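Long-range contact in proline dehydrogenase (Bradyrhizobium japonicum USDA 110, PDB 3HAZ), which probably oxidises proline to glutamate in two steps, pairing an FAD-dependent proline dehydrogenase with an NAD-dependent aldehyde dehydrogenase in one chain: residues A[410-422]-A[431-445]. Sequence-based numbering, arbitrary orientation.
Sequences EGSSGFEFQRLHG and LAKDHADIAYRTYAP. With FAD (flavin-adenine dinucleotide), chain C.
Two neighbouring parallel strands of the proline dehydrogenase barrel, 416-420 and 440-445, pair here at the FAD pocket as the two strands of a beta-alpha-beta unit joined through helix 425-434. Their backbones zip from Phe417 N to Ala439 O (2.9 Å) as far as His421 N to Tyr443 O (2.7 Å). Inside the barrel, Arg441 grips the Glu416 carboxylate side-on: NE reaches OE2 at 2.8 Å, nearly straight (172°), and NH2 reaches OE1 at 3.1 Å, more bent. A turn at chi3 (-50°) in Arg441 swings its guanidinium round to the acid, while NH1 bonds to Arg233 O and Ser193 OG. Gln418 NE2 also donates to Glu416 OE2, at 2.8 Å; with Arg341 holding OE1, this fixes which way the amide faces. An alanine at Glu416 would probably leave the buried Arg441 without its countercharge and Gln418 NE2 without this acceptor. FAD-binding Arg341 also bonds to Tyr443 OH, while Tyr443 CD2 packs on the flavin methyl C7M at 3.3 Å. Facing outward, Phe417 CD1 meets Leu431 CD2 (3.9 Å), and Thr442 CG2 lies over one face of the Arg419 guanidinium, whose NH2 bonds to Met423 O. Strand 390-395 flanks 416-420, strand 193-196 flanks 440-445, and helix 399-409 packs against Leu431 and Ile438.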
loop_
_atom_site.group_PDB
_atom_site.type_symbol
_atom_site.label_atom_id
_atom_site.label_comp_id
_atom_site.label_asym_id
_atom_site.label_seq_id
_atom_site.Cartn_x
_atom_site.Cartn_y
_atom_site.Cartn_z
ATOM N N GLU A 410 18.530 46.983 21.731
ATOM C CA GLU A 410 19.884 47.422 22.055
ATOM C C GLU A 410 19.901 48.282 23.316
ATOM O O GLU A 410 20.950 48.769 23.734
ATOM C CB GLU A 410 20.506 48.188 20.883
ATOM C CG GLU A 410 20.696 47.360 19.623
ATOM C CD GLU A 410 21.412 48.124 18.520
ATOM O OE1 GLU A 410 22.340 48.902 18.832
ATOM O OE2 GLU A 410 21.052 47.942 17.337
ATOM N N GLY A 411 18.723 48.460 23.910
ATOM C CA GLY A 411 18.557 49.245 25.119
ATOM C C GLY A 411 17.252 48.871 25.806
ATOM O O GLY A 411 16.662 47.829 25.511
ATOM N N SER A 412 16.797 49.722 26.720
ATOM C CA SER A 412 15.584 49.444 27.484
ATOM C C SER A 412 14.668 50.659 27.514
ATOM O O SER A 412 13.612 50.636 28.148
ATOM C CB SER A 412 15.931 49.024 28.916
ATOM O OG SER A 412 16.663 47.810 28.940
ATOM N N SER A 413 15.072 51.715 26.820
ATOM C CA SER A 413 14.354 52.980 26.874
ATOM C C SER A 413 13.424 53.203 25.684
ATOM O O SER A 413 13.738 52.829 24.553
ATOM C CB SER A 413 15.350 54.138 26.960
ATOM O OG SER A 413 16.182 54.171 25.810
ATOM N N GLY A 414 12.287 53.837 25.943
ATOM C CA GLY A 414 11.409 54.290 24.879
ATOM C C GLY A 414 10.441 53.238 24.377
ATOM O O GLY A 414 9.812 53.418 23.336
ATOM N N PHE A 415 10.330 52.136 25.113
ATOM C CA PHE A 415 9.336 51.104 24.817
ATOM C C PHE A 415 8.979 50.346 26.099
ATOM O O PHE A 415 9.628 50.518 27.137
ATOM C CB PHE A 415 9.848 50.139 23.734
ATOM C CG PHE A 415 10.950 49.223 24.203
ATOM C CD1 PHE A 415 10.667 47.930 24.614
ATOM C CD2 PHE A 415 12.269 49.658 24.235
ATOM C CE1 PHE A 415 11.677 47.085 25.046
ATOM C CE2 PHE A 415 13.282 48.822 24.672
ATOM C CZ PHE A 415 12.987 47.534 25.077
ATOM N N GLU A 416 7.938 49.527 26.033
ATOM C CA GLU A 416 7.586 48.665 27.156
ATOM C C GLU A 416 7.130 47.314 26.628
ATOM O O GLU A 416 6.876 47.153 25.428
ATOM C CB GLU A 416 6.470 49.301 28.005
ATOM C CG GLU A 416 5.097 49.265 27.316
ATOM C CD GLU A 416 4.004 50.001 28.079
ATOM O OE1 GLU A 416 4.329 50.793 28.987
ATOM O OE2 GLU A 416 2.811 49.794 27.751
ATOM N N PHE A 417 7.052 46.338 27.527
ATOM C CA PHE A 417 6.360 45.097 27.235
ATOM C C PHE A 417 4.991 45.155 27.915
ATOM O O PHE A 417 4.765 45.983 28.798
ATOM C CB PHE A 417 7.161 43.891 27.739
ATOM C CG PHE A 417 8.434 43.651 26.976
ATOM C CD1 PHE A 417 9.654 44.071 27.488
ATOM C CD2 PHE A 417 8.406 43.025 25.740
ATOM C CE1 PHE A 417 10.830 43.862 26.781
ATOM C CE2 PHE A 417 9.576 42.811 25.024
ATOM C CZ PHE A 417 10.790 43.230 25.545
ATOM N N GLN A 418 4.082 44.276 27.511
ATOM C CA GLN A 418 2.789 44.170 28.187
ATOM C C GLN A 418 2.383 42.721 28.401
ATOM O O GLN A 418 2.853 41.814 27.708
ATOM C CB GLN A 418 1.688 44.881 27.408
ATOM C CG GLN A 418 1.970 46.318 27.074
ATOM C CD GLN A 418 0.774 46.992 26.447
ATOM O OE1 GLN A 418 -0.081 46.327 25.853
ATOM N NE2 GLN A 418 0.698 48.321 26.579
ATOM N N ARG A 419 1.494 42.519 29.365
ATOM C CA ARG A 419 0.986 41.199 29.670
ATOM C C ARG A 419 -0.391 41.314 30.306
ATOM O O ARG A 419 -0.771 42.374 30.806
ATOM C CB ARG A 419 1.923 40.488 30.639
ATOM C CG ARG A 419 1.883 41.057 32.060
ATOM C CD ARG A 419 2.652 40.167 33.023
ATOM N NE ARG A 419 2.411 40.522 34.414
ATOM C CZ ARG A 419 1.642 39.825 35.244
ATOM N NH1 ARG A 419 1.484 40.238 36.490
ATOM N NH2 ARG A 419 1.030 38.717 34.827
ATOM N N LEU A 420 -1.121 40.207 30.309
ATOM C CA LEU A 420 -2.427 40.147 30.943
ATOM C C LEU A 420 -2.308 39.504 32.323
ATOM O O LEU A 420 -1.656 38.472 32.485
ATOM C CB LEU A 420 -3.396 39.347 30.071
ATOM C CG LEU A 420 -4.883 39.587 30.324
ATOM C CD1 LEU A 420 -5.240 41.047 30.062
ATOM C CD2 LEU A 420 -5.725 38.663 29.453
ATOM N N HIS A 421 -2.924 40.125 33.321
ATOM C CA HIS A 421 -2.933 39.565 34.664
ATOM C C HIS A 421 -3.270 38.070 34.584
ATOM O O HIS A 421 -4.190 37.670 33.876
ATOM C CB HIS A 421 -3.933 40.325 35.544
ATOM C CG HIS A 421 -3.661 40.209 37.012
ATOM N ND1 HIS A 421 -2.393 40.307 37.544
ATOM C CD2 HIS A 421 -4.495 40.013 38.061
ATOM C CE1 HIS A 421 -2.455 40.164 38.856
ATOM N NE2 HIS A 421 -3.720 39.985 39.195
ATOM N N GLY A 422 -2.499 37.241 35.277
ATOM C CA GLY A 422 -2.697 35.801 35.220
ATOM C C GLY A 422 -1.883 35.096 34.144
ATOM O O GLY A 422 -1.974 33.877 33.984
ATOM N N LEU A 431 12.554 38.843 33.931
ATOM C CA LEU A 431 13.077 39.840 33.004
ATOM C C LEU A 431 13.479 41.105 33.765
ATOM O O LEU A 431 14.490 41.736 33.459
ATOM C CB LEU A 431 12.038 40.185 31.928
ATOM C CG LEU A 431 12.510 41.140 30.827
ATOM C CD1 LEU A 431 13.489 40.433 29.885
ATOM C CD2 LEU A 431 11.331 41.702 30.043
ATOM N N ALA A 432 12.672 41.472 34.753
ATOM C CA ALA A 432 12.935 42.667 35.541
ATOM C C ALA A 432 14.162 42.455 36.412
ATOM O O ALA A 432 14.968 43.364 36.588
ATOM C CB ALA A 432 11.726 43.028 36.391
ATOM N N LYS A 433 14.300 41.248 36.952
ATOM C CA LYS A 433 15.476 40.899 37.742
ATOM C C LYS A 433 16.754 41.045 36.931
ATOM O O LYS A 433 17.780 41.478 37.452
ATOM C CB LYS A 433 15.383 39.463 38.266
ATOM C CG LYS A 433 14.329 39.233 39.334
ATOM C CD LYS A 433 14.514 37.869 39.983
ATOM C CE LYS A 433 13.314 37.491 40.829
ATOM N NZ LYS A 433 12.978 38.560 41.809
ATOM N N ASP A 434 16.697 40.668 35.659
ATOM C CA ASP A 434 17.893 40.648 34.821
ATOM C C ASP A 434 18.110 41.972 34.091
ATOM O O ASP A 434 19.186 42.222 33.554
ATOM C CB ASP A 434 17.827 39.490 33.821
ATOM C CG ASP A 434 17.825 38.129 34.501
ATOM O OD1 ASP A 434 18.250 38.051 35.671
ATOM O OD2 ASP A 434 17.399 37.140 33.868
ATOM N N HIS A 435 17.089 42.819 34.073
ATOM C CA HIS A 435 17.182 44.098 33.379
ATOM C C HIS A 435 16.392 45.170 34.118
ATOM O O HIS A 435 15.188 45.336 33.903
ATOM C CB HIS A 435 16.690 43.953 31.936
ATOM C CG HIS A 435 17.340 42.828 31.187
ATOM N ND1 HIS A 435 18.541 42.970 30.525
ATOM C CD2 HIS A 435 16.955 41.544 30.997
ATOM C CE1 HIS A 435 18.867 41.821 29.957
ATOM N NE2 HIS A 435 17.923 40.938 30.231
ATOM N N ALA A 436 17.086 45.900 34.988
ATOM C CA ALA A 436 16.454 46.870 35.878
ATOM C C ALA A 436 15.735 47.997 35.142
ATOM O O ALA A 436 14.793 48.580 35.673
ATOM C CB ALA A 436 17.486 47.452 36.858
ATOM N N ASP A 437 16.183 48.310 33.930
ATOM C CA ASP A 437 15.602 49.422 33.179
ATOM C C ASP A 437 14.342 49.028 32.410
ATOM O O ASP A 437 13.679 49.873 31.810
ATOM C CB ASP A 437 16.633 50.019 32.219
ATOM C CG ASP A 437 17.756 50.736 32.945
ATOM O OD1 ASP A 437 17.584 51.056 34.142
ATOM O OD2 ASP A 437 18.810 50.976 32.318
ATOM N N ILE A 438 14.012 47.743 32.432
ATOM C CA ILE A 438 12.890 47.245 31.644
ATOM C C ILE A 438 11.537 47.599 32.260
ATOM O O ILE A 438 11.343 47.502 33.469
ATOM C CB ILE A 438 13.002 45.729 31.405
ATOM C CG1 ILE A 438 13.939 45.461 30.228
ATOM C CG2 ILE A 438 11.641 45.124 31.125
ATOM C CD1 ILE A 438 13.567 46.227 28.971
ATOM N N ALA A 439 10.614 48.034 31.413
ATOM C CA ALA A 439 9.264 48.334 31.850
ATOM C C ALA A 439 8.271 47.353 31.238
ATOM O O ALA A 439 8.382 46.993 30.067
ATOM C CB ALA A 439 8.894 49.765 31.476
ATOM N N TYR A 440 7.311 46.914 32.042
ATOM C CA TYR A 440 6.175 46.166 31.524
ATOM C C TYR A 440 4.869 46.578 32.197
ATOM O O TYR A 440 4.815 46.825 33.402
ATOM C CB TYR A 440 6.395 44.656 31.610
ATOM C CG TYR A 440 6.513 44.072 32.998
ATOM C CD1 TYR A 440 7.749 43.978 33.636
ATOM C CD2 TYR A 440 5.393 43.573 33.656
ATOM C CE1 TYR A 440 7.863 43.424 34.903
ATOM C CE2 TYR A 440 5.494 43.015 34.914
ATOM C CZ TYR A 440 6.730 42.942 35.534
ATOM O OH TYR A 440 6.817 42.384 36.789
ATOM N N ARG A 441 3.826 46.668 31.383
ATOM C CA ARG A 441 2.502 47.055 31.827
ATOM C C ARG A 441 1.662 45.801 32.039
ATOM O O ARG A 441 1.669 44.890 31.211
ATOM C CB ARG A 441 1.847 47.938 30.759
ATOM C CG ARG A 441 0.457 48.454 31.116
ATOM C CD ARG A 441 -0.045 49.401 30.035
ATOM N NE ARG A 441 0.957 50.411 29.718
ATOM C CZ ARG A 441 0.968 51.635 30.238
ATOM N NH1 ARG A 441 0.022 52.003 31.094
ATOM N NH2 ARG A 441 1.928 52.490 29.906
ATOM N N THR A 442 0.945 45.751 33.155
ATOM C CA THR A 442 0.064 44.626 33.437
ATOM C C THR A 442 -1.386 45.086 33.348
ATOM O O THR A 442 -1.783 46.054 34.002
ATOM C CB THR A 442 0.372 44.010 34.820
ATOM O OG1 THR A 442 1.733 43.567 34.840
ATOM C CG2 THR A 442 -0.531 42.822 35.109
ATOM N N TYR A 443 -2.165 44.416 32.505
ATOM C CA TYR A 443 -3.577 44.744 32.365
ATOM C C TYR A 443 -4.423 43.756 33.143
ATOM O O TYR A 443 -4.143 42.551 33.160
ATOM C CB TYR A 443 -4.028 44.682 30.906
ATOM C CG TYR A 443 -3.587 45.814 30.010
ATOM C CD1 TYR A 443 -4.437 46.876 29.729
ATOM C CD2 TYR A 443 -2.341 45.788 29.389
ATOM C CE1 TYR A 443 -4.047 47.902 28.875
ATOM C CE2 TYR A 443 -1.945 46.802 28.527
ATOM C CZ TYR A 443 -2.797 47.856 28.279
ATOM O OH TYR A 443 -2.397 48.864 27.431
ATOM N N ALA A 444 -5.477 44.275 33.760
ATOM C CA ALA A 444 -6.470 43.444 34.423
ATOM C C ALA A 444 -7.780 43.497 33.647
ATOM O O ALA A 444 -8.212 44.572 33.214
ATOM C CB ALA A 444 -6.681 43.918 35.873
ATOM N N PRO A 445 -8.417 42.337 33.447
ATOM C CA PRO A 445 -9.742 42.355 32.824
ATOM C C PRO A 445 -10.720 42.984 33.802
ATOM O O PRO A 445 -10.761 42.570 34.966
ATOM C CB PRO A 445 -10.063 40.868 32.632
ATOM C CG PRO A 445 -8.724 40.167 32.717
ATOM C CD PRO A 445 -7.943 40.969 33.703
HETATM P PA FAD C . 2.359 32.772 21.355
HETATM O O1A FAD C . 2.056 31.279 21.945
HETATM O O2A FAD C . 3.773 32.979 21.046
HETATM O O5B FAD C . 1.506 32.970 19.985
HETATM C C5B FAD C . 0.134 32.699 20.021
HETATM C C4B FAD C . -0.532 33.227 18.744
HETATM O O4B FAD C . 0.175 33.057 17.397
HETATM C C3B FAD C . -1.896 33.498 18.537
HETATM O O3B FAD C . -2.610 34.197 19.541
HETATM C C2B FAD C . -1.971 33.911 17.088
HETATM O O2B FAD C . -2.084 35.295 16.818
HETATM C C1B FAD C . -0.836 33.218 16.424
HETATM N N9A FAD C . -1.080 31.912 15.838
HETATM C C8A FAD C . -1.440 30.732 16.480
HETATM N N7A FAD C . -1.510 29.748 15.530
HETATM C C5A FAD C . -1.184 30.333 14.285
HETATM C C6A FAD C . -1.094 29.771 12.893
HETATM N N6A FAD C . -1.376 28.363 12.640
HETATM N N1A FAD C . -0.752 30.545 11.885
HETATM C C2A FAD C . -0.462 31.906 12.101
HETATM N N3A FAD C . -0.551 32.447 13.438
HETATM C C4A FAD C . -0.906 31.638 14.487
HETATM N N1 FAD C . -4.967 40.614 20.036
HETATM C C2 FAD C . -5.802 41.230 19.135
HETATM O O2 FAD C . -6.187 40.560 17.995
HETATM N N3 FAD C . -6.303 42.548 19.412
HETATM C C4 FAD C . -5.950 43.191 20.565
HETATM O O4 FAD C . -6.385 44.501 20.802
HETATM C C4X FAD C . -5.073 42.550 21.506
HETATM N N5 FAD C . -4.671 43.244 22.768
HETATM C C5X FAD C . -3.811 42.593 23.686
HETATM C C6 FAD C . -3.424 43.275 24.930
HETATM C C7 FAD C . -2.561 42.625 25.843
HETATM C C7M FAD C . -2.186 43.331 27.136
HETATM C C8 FAD C . -2.043 41.269 25.547
HETATM C C8M FAD C . -1.108 40.536 26.523
HETATM C C9 FAD C . -2.415 40.621 24.357
HETATM C C9A FAD C . -3.322 41.287 23.404
HETATM N N10 FAD C . -3.716 40.618 22.162
HETATM C C10 FAD C . -4.594 41.288 21.232
HETATM C "C1'" FAD C . -3.101 39.323 21.726
HETATM C "C2'" FAD C . -3.855 38.033 22.137
HETATM O "O2'" FAD C . -4.800 38.324 23.162
HETATM C "C3'" FAD C . -2.830 36.964 22.551
HETATM O "O3'" FAD C . -2.348 37.235 23.863
HETATM C "C4'" FAD C . -1.608 36.874 21.568
HETATM O "O4'" FAD C . -1.886 36.837 20.211
HETATM C "C5'" FAD C . -0.609 35.762 21.984
HETATM O "O5'" FAD C . 0.706 35.994 21.504
HETATM P P FAD C . 1.968 35.421 22.416
HETATM O O1P FAD C . 3.410 35.919 21.741
HETATM O O2P FAD C . 1.819 35.876 23.803
HETATM O O3P FAD C . 1.795 33.799 22.480
HETATM O O HOH W 1 11.634 49.165 28.875
#